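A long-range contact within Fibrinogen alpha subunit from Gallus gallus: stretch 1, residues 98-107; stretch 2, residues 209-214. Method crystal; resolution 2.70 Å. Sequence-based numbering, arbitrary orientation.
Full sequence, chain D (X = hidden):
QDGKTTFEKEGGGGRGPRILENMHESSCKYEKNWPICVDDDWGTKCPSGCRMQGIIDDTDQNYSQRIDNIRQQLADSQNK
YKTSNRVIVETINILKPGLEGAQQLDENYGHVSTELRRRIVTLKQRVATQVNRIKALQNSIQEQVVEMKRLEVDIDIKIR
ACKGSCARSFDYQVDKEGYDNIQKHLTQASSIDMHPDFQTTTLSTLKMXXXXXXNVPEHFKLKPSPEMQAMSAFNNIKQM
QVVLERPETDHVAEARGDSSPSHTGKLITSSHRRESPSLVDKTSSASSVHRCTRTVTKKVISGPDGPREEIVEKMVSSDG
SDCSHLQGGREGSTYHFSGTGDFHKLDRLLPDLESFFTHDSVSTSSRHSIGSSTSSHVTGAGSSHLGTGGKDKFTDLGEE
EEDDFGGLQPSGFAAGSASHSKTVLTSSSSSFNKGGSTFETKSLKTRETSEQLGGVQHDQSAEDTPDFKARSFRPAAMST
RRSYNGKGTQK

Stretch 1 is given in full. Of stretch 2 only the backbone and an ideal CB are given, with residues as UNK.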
ATOM      1  N   GLY D  98      19.612 -67.788 -24.290  1.00 90.13           N
ATOM      2  CA  GLY D  98      21.022 -67.901 -24.631  1.00 90.50           C
ATOM      3  C   GLY D  98      21.863 -68.585 -23.566  1.00 93.03           C
ATOM      4  O   GLY D  98      22.982 -69.019 -23.835  1.00 92.23           O
ATOM      5  N   LEU D  99      21.325 -68.670 -22.351  1.00 90.27           N
ATOM      6  CA  LEU D  99      22.014 -69.317 -21.245  1.00 87.93           C
ATOM      7  C   LEU D  99      21.387 -70.671 -20.934  1.00 91.94           C
ATOM      8  O   LEU D  99      22.095 -71.671 -20.840  1.00 99.28           O
ATOM      9  CB  LEU D  99      21.987 -68.432 -19.995  1.00 85.45           C
ATOM     10  CG  LEU D  99      23.178 -67.494 -19.768  1.00 82.74           C
ATOM     11  CD1 LEU D  99      23.298 -66.493 -20.911  1.00 78.63           C
ATOM     12  CD2 LEU D  99      22.999 -66.778 -18.440  1.00 71.46           C
ATOM     13  N   GLU D 100      20.065 -70.710 -20.770  1.00 92.67           N
ATOM     14  CA  GLU D 100      19.376 -71.969 -20.484  1.00 91.96           C
ATOM     15  C   GLU D 100      19.825 -72.987 -21.530  1.00 91.98           C
ATOM     16  O   GLU D 100      19.832 -74.194 -21.282  1.00 88.47           O
ATOM     17  CB  GLU D 100      17.858 -71.798 -20.584  1.00 95.29           C
ATOM     18  CG  GLU D 100      17.273 -70.694 -19.720  1.00105.27           C
ATOM     19  CD  GLU D 100      15.796 -70.460 -20.002  1.00111.54           C
ATOM     20  OE1 GLU D 100      14.975 -71.339 -19.660  1.00110.64           O
ATOM     21  OE2 GLU D 100      15.459 -69.401 -20.577  1.00108.83           O
ATOM     22  N   GLY D 101      20.197 -72.472 -22.701  1.00 92.65           N
ATOM     23  CA  GLY D 101      20.646 -73.313 -23.795  1.00 86.12           C
ATOM     24  C   GLY D 101      22.110 -73.692 -23.695  1.00 83.88           C
ATOM     25  O   GLY D 101      22.436 -74.865 -23.530  1.00 86.72           O
ATOM     26  N   ALA D 102      22.995 -72.704 -23.794  1.00 79.96           N
ATOM     27  CA  ALA D 102      24.430 -72.962 -23.708  1.00 77.93           C
ATOM     28  C   ALA D 102      24.807 -73.708 -22.425  1.00 77.39           C
ATOM     29  O   ALA D 102      25.972 -74.043 -22.216  1.00 75.92           O
ATOM     30  CB  ALA D 102      25.205 -71.653 -23.801  1.00 71.95           C
ATOM     31  N   GLN D 103      23.825 -73.966 -21.566  1.00 79.39           N
ATOM     32  CA  GLN D 103      24.081 -74.691 -20.327  1.00 84.08           C
ATOM     33  C   GLN D 103      23.796 -76.171 -20.573  1.00 89.95           C
ATOM     34  O   GLN D 103      24.463 -77.038 -20.008  1.00 96.70           O
ATOM     35  CB  GLN D 103      23.200 -74.157 -19.193  1.00 84.33           C
ATOM     36  CG  GLN D 103      21.794 -74.736 -19.148  1.00 90.91           C
ATOM     37  CD  GLN D 103      21.741 -76.086 -18.458  1.00 93.10           C
ATOM     38  OE1 GLN D 103      20.724 -76.780 -18.503  1.00 94.53           O
ATOM     39  NE2 GLN D 103      22.839 -76.461 -17.805  1.00 93.53           N
ATOM     40  N   GLN D 104      22.801 -76.454 -21.414  1.00 95.55           N
ATOM     41  CA  GLN D 104      22.454 -77.834 -21.751  1.00 97.78           C
ATOM     42  C   GLN D 104      23.603 -78.443 -22.547  1.00 94.30           C
ATOM     43  O   GLN D 104      23.898 -79.632 -22.421  1.00 92.70           O
ATOM     44  CB  GLN D 104      21.166 -77.889 -22.579  1.00101.91           C
ATOM     45  CG  GLN D 104      19.900 -77.629 -21.783  1.00110.82           C
ATOM     46  CD  GLN D 104      18.644 -77.852 -22.605  1.00115.77           C
ATOM     47  OE1 GLN D 104      18.427 -78.940 -23.140  1.00120.51           O
ATOM     48  NE2 GLN D 104      17.811 -76.821 -22.709  1.00110.61           N
ATOM     49  N   LEU D 105      24.241 -77.619 -23.373  1.00 86.45           N
ATOM     50  CA  LEU D 105      25.382 -78.050 -24.169  1.00 86.28           C
ATOM     51  C   LEU D 105      26.391 -78.699 -23.225  1.00 92.46           C
ATOM     52  O   LEU D 105      26.919 -79.781 -23.496  1.00 95.73           O
ATOM     53  CB  LEU D 105      26.032 -76.843 -24.848  1.00 72.89           C
ATOM     54  CG  LEU D 105      25.369 -76.213 -26.077  1.00 75.71           C
ATOM     55  CD1 LEU D 105      25.648 -77.073 -27.293  1.00 72.73           C
ATOM     56  CD2 LEU D 105      23.872 -76.046 -25.854  1.00 72.37           C
ATOM     57  N   ASP D 106      26.638 -78.020 -22.109  1.00 94.67           N
ATOM     58  CA  ASP D 106      27.579 -78.478 -21.098  1.00 94.26           C
ATOM     59  C   ASP D 106      27.084 -79.698 -20.325  1.00 94.76           C
ATOM     60  O   ASP D 106      27.856 -80.337 -19.618  1.00 97.82           O
ATOM     61  CB  ASP D 106      27.896 -77.325 -20.140  1.00 92.64           C
ATOM     62  CG  ASP D 106      28.585 -76.160 -20.842  1.00102.51           C
ATOM     63  OD1 ASP D 106      28.221 -75.862 -22.001  1.00106.44           O
ATOM     64  OD2 ASP D 106      29.483 -75.533 -20.239  1.00100.60           O
ATOM     65  N   GLU D 107      25.800 -80.021 -20.450  1.00 98.09           N
ATOM     66  CA  GLU D 107      25.250 -81.197 -19.773  1.00101.89           C
ATOM     67  C   GLU D 107      25.310 -82.381 -20.730  1.00101.40           C
ATOM     68  O   GLU D 107      25.457 -83.531 -20.312  1.00 98.87           O
ATOM     69  CB  GLU D 107      23.801 -80.969 -19.345  1.00107.44           C
ATOM     70  CG  GLU D 107      23.629 -80.048 -18.153  1.00122.93           C
ATOM     71  CD  GLU D 107      22.214 -80.088 -17.605  1.00131.71           C
ATOM     72  OE1 GLU D 107      21.793 -81.162 -17.124  1.00131.64           O
ATOM     73  OE2 GLU D 107      21.522 -79.050 -17.660  1.00137.37           O
ATOM     74  N   UNK D 209      31.386 -77.567 -13.270  1.00120.40           N
ATOM     75  CA  UNK D 209      29.925 -77.523 -13.141  1.00117.76           C
ATOM     76  C   UNK D 209      29.340 -76.287 -13.826  1.00118.12           C
ATOM     77  O   UNK D 209      29.781 -75.160 -13.583  1.00116.32           O
ATOM     78  CB  UNK D 209      29.523 -77.539 -11.665  1.00117.76           C
ATOM     79  N   UNK D 210      28.329 -76.490 -14.694  1.00117.18           N
ATOM     80  CA  UNK D 210      27.662 -75.417 -15.440  1.00116.76           C
ATOM     81  C   UNK D 210      26.798 -74.489 -14.592  1.00116.08           C
ATOM     82  O   UNK D 210      26.309 -74.873 -13.528  1.00114.76           O
ATOM     83  CB  UNK D 210      26.790 -76.033 -16.536  1.00116.76           C
ATOM     84  N   UNK D 211      26.621 -73.261 -15.070  1.00113.13           N
ATOM     85  CA  UNK D 211      25.790 -72.294 -14.372  1.00109.57           C
ATOM     86  C   UNK D 211      24.362 -72.800 -14.526  1.00109.39           C
ATOM     87  O   UNK D 211      23.710 -72.536 -15.538  1.00106.47           O
ATOM     88  CB  UNK D 211      25.964 -70.876 -14.919  1.00109.57           C
ATOM     89  N   UNK D 212      23.895 -73.547 -13.526  1.00112.83           N
ATOM     90  CA  UNK D 212      22.547 -74.119 -13.530  1.00116.53           C
ATOM     91  C   UNK D 212      21.510 -72.993 -13.557  1.00119.06           C
ATOM     92  O   UNK D 212      20.760 -72.806 -12.595  1.00116.74           O
ATOM     93  CB  UNK D 212      22.334 -75.017 -12.310  1.00116.53           C
ATOM     94  N   UNK D 213      21.469 -72.259 -14.669  1.00119.94           N
ATOM     95  CA  UNK D 213      20.555 -71.131 -14.835  1.00118.43           C
ATOM     96  C   UNK D 213      19.268 -71.242 -14.040  1.00116.05           C
ATOM     97  O   UNK D 213      18.500 -72.195 -14.182  1.00110.24           O
ATOM     98  CB  UNK D 213      20.208 -70.973 -16.317  1.00118.43           C
ATOM     99  N   UNK D 214      19.050 -70.236 -13.207  1.00116.12           N
ATOM    100  CA  UNK D 214      17.879 -70.151 -12.355  1.00118.33           C
ATOM    101  C   UNK D 214      18.054 -68.860 -11.564  1.00119.85           C
ATOM    102  O   UNK D 214      17.191 -68.474 -10.772  1.00122.03           O
ATOM    103  CB  UNK D 214      17.728 -71.374 -11.448  1.00118.33           C
TER

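Stretch 2 is an irregular segment without helix or strand, laid along one side of a helix, and it comes near that helix at two points, 210 and 213, so those two positions carry most of the design information.

Position 209 has its CA-to-CB bond pointing away, with nothing of stretch 1 within reach of the ideal CB. Almost any soluble side chain would serve. The deposited residue is Arg 209; its long side chain bends so that its end comes nearer the helix, yet NH2 of Arg 209 is still 6.2 Å from CG of Glu 107.

Position 210 points toward the helix. Its ideal CB lies 4.0 Å from CB of Asp 106, a shallow site that the Gln 103 side chain borders. The phi of -70° and psi of 154° are extended, and allow proline as well as alanine, valine or another compact residue. The deposited residue is Pro 210. Its CB packs on CB of Asp 106 at 4.0 Å, a carbon-on-carbon contact, and the rigid ring covers this part of the helix.

At 211 the CB points sideways and meets nothing of stretch 1 within 5.5 Å, so polar and aliphatic residues both fit. The backbone does more here: O of 211 sits 4.0 Å from CB of Gln 103, a packing contact. Leu 211 is the deposited residue; CB of Leu 211 is 6.0 Å from CB of Gln 103.

Position 212 points away into space free of stretch 1, and a long polar or charged residue suits it. It is Lys 212, which makes no close contact with stretch 1.

Position 213 returns toward the helix. Its ideal CB is 4.4 Å from CA of Glu 100 and 5.0 Å from CG of Gln 103, leaving room for a short side chain such as serine, asparagine, aspartate or threonine. The carboxylate of Glu 100 nearby might favor a neutral or basic choice, but that group is directed toward a partner elsewhere in the structure. The deposited residue is Asp 213, with chi1 in t. Its carboxylate lies along the helix surface, OD2 3.7 Å from CB of Leu 99 and OD1 3.8 Å from CG of Glu 100. Both contacts are to carbon, and no hydrogen bond joins the two stretches anywhere.

Position 214 points away again, and small or polar residues are equally acceptable. CB of Ser 214 is 8.4 Å from CG of Glu 100.

The rule is modest: two compact residues facing the helix, three positions apart, with the chain between them supplying a carbonyl contact.

Stretch 2 209-214: RPLKDS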
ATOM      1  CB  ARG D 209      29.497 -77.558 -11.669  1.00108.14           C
ATOM      2  CG  ARG D 209      30.002 -78.770 -10.893  1.00103.43           C
ATOM      3  CD  ARG D 209      30.092 -80.038 -11.752  1.00 97.64           C
ATOM      4  NE  ARG D 209      28.819 -80.457 -12.339  1.00 94.85           N
ATOM      5  CZ  ARG D 209      28.677 -81.524 -13.126  1.00 95.24           C
ATOM      6  NH1 ARG D 209      29.729 -82.281 -13.421  1.00 86.17           N
ATOM      7  NH2 ARG D 209      27.485 -81.839 -13.619  1.00 86.42           N
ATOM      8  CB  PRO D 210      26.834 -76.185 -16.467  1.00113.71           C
ATOM      9  CG  PRO D 210      26.410 -77.391 -15.691  1.00111.51           C
ATOM     10  CD  PRO D 210      27.703 -77.793 -14.993  1.00115.09           C
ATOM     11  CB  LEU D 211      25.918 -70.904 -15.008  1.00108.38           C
ATOM     12  CG  LEU D 211      27.271 -70.179 -14.985  1.00107.00           C
ATOM     13  CD1 LEU D 211      27.759 -70.066 -13.545  1.00104.71           C
ATOM     14  CD2 LEU D 211      28.286 -70.918 -15.851  1.00101.09           C
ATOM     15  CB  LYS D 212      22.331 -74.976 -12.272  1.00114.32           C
ATOM     16  CG  LYS D 212      23.577 -75.697 -11.735  1.00111.75           C
ATOM     17  CD  LYS D 212      24.068 -76.828 -12.636  1.00107.71           C
ATOM     18  CE  LYS D 212      25.265 -77.544 -12.005  1.00103.03           C
ATOM     19  NZ  LYS D 212      25.762 -78.681 -12.830  1.00 93.47           N
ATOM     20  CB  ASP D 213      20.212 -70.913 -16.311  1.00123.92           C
ATOM     21  CG  ASP D 213      19.296 -69.716 -16.521  1.00126.33           C
ATOM     22  OD1 ASP D 213      18.118 -69.780 -16.106  1.00125.06           O
ATOM     23  OD2 ASP D 213      19.757 -68.707 -17.094  1.00129.91           O
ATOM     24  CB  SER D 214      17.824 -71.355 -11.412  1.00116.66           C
ATOM     25  OG  SER D 214      16.615 -71.371 -10.675  1.00123.43           O
TER
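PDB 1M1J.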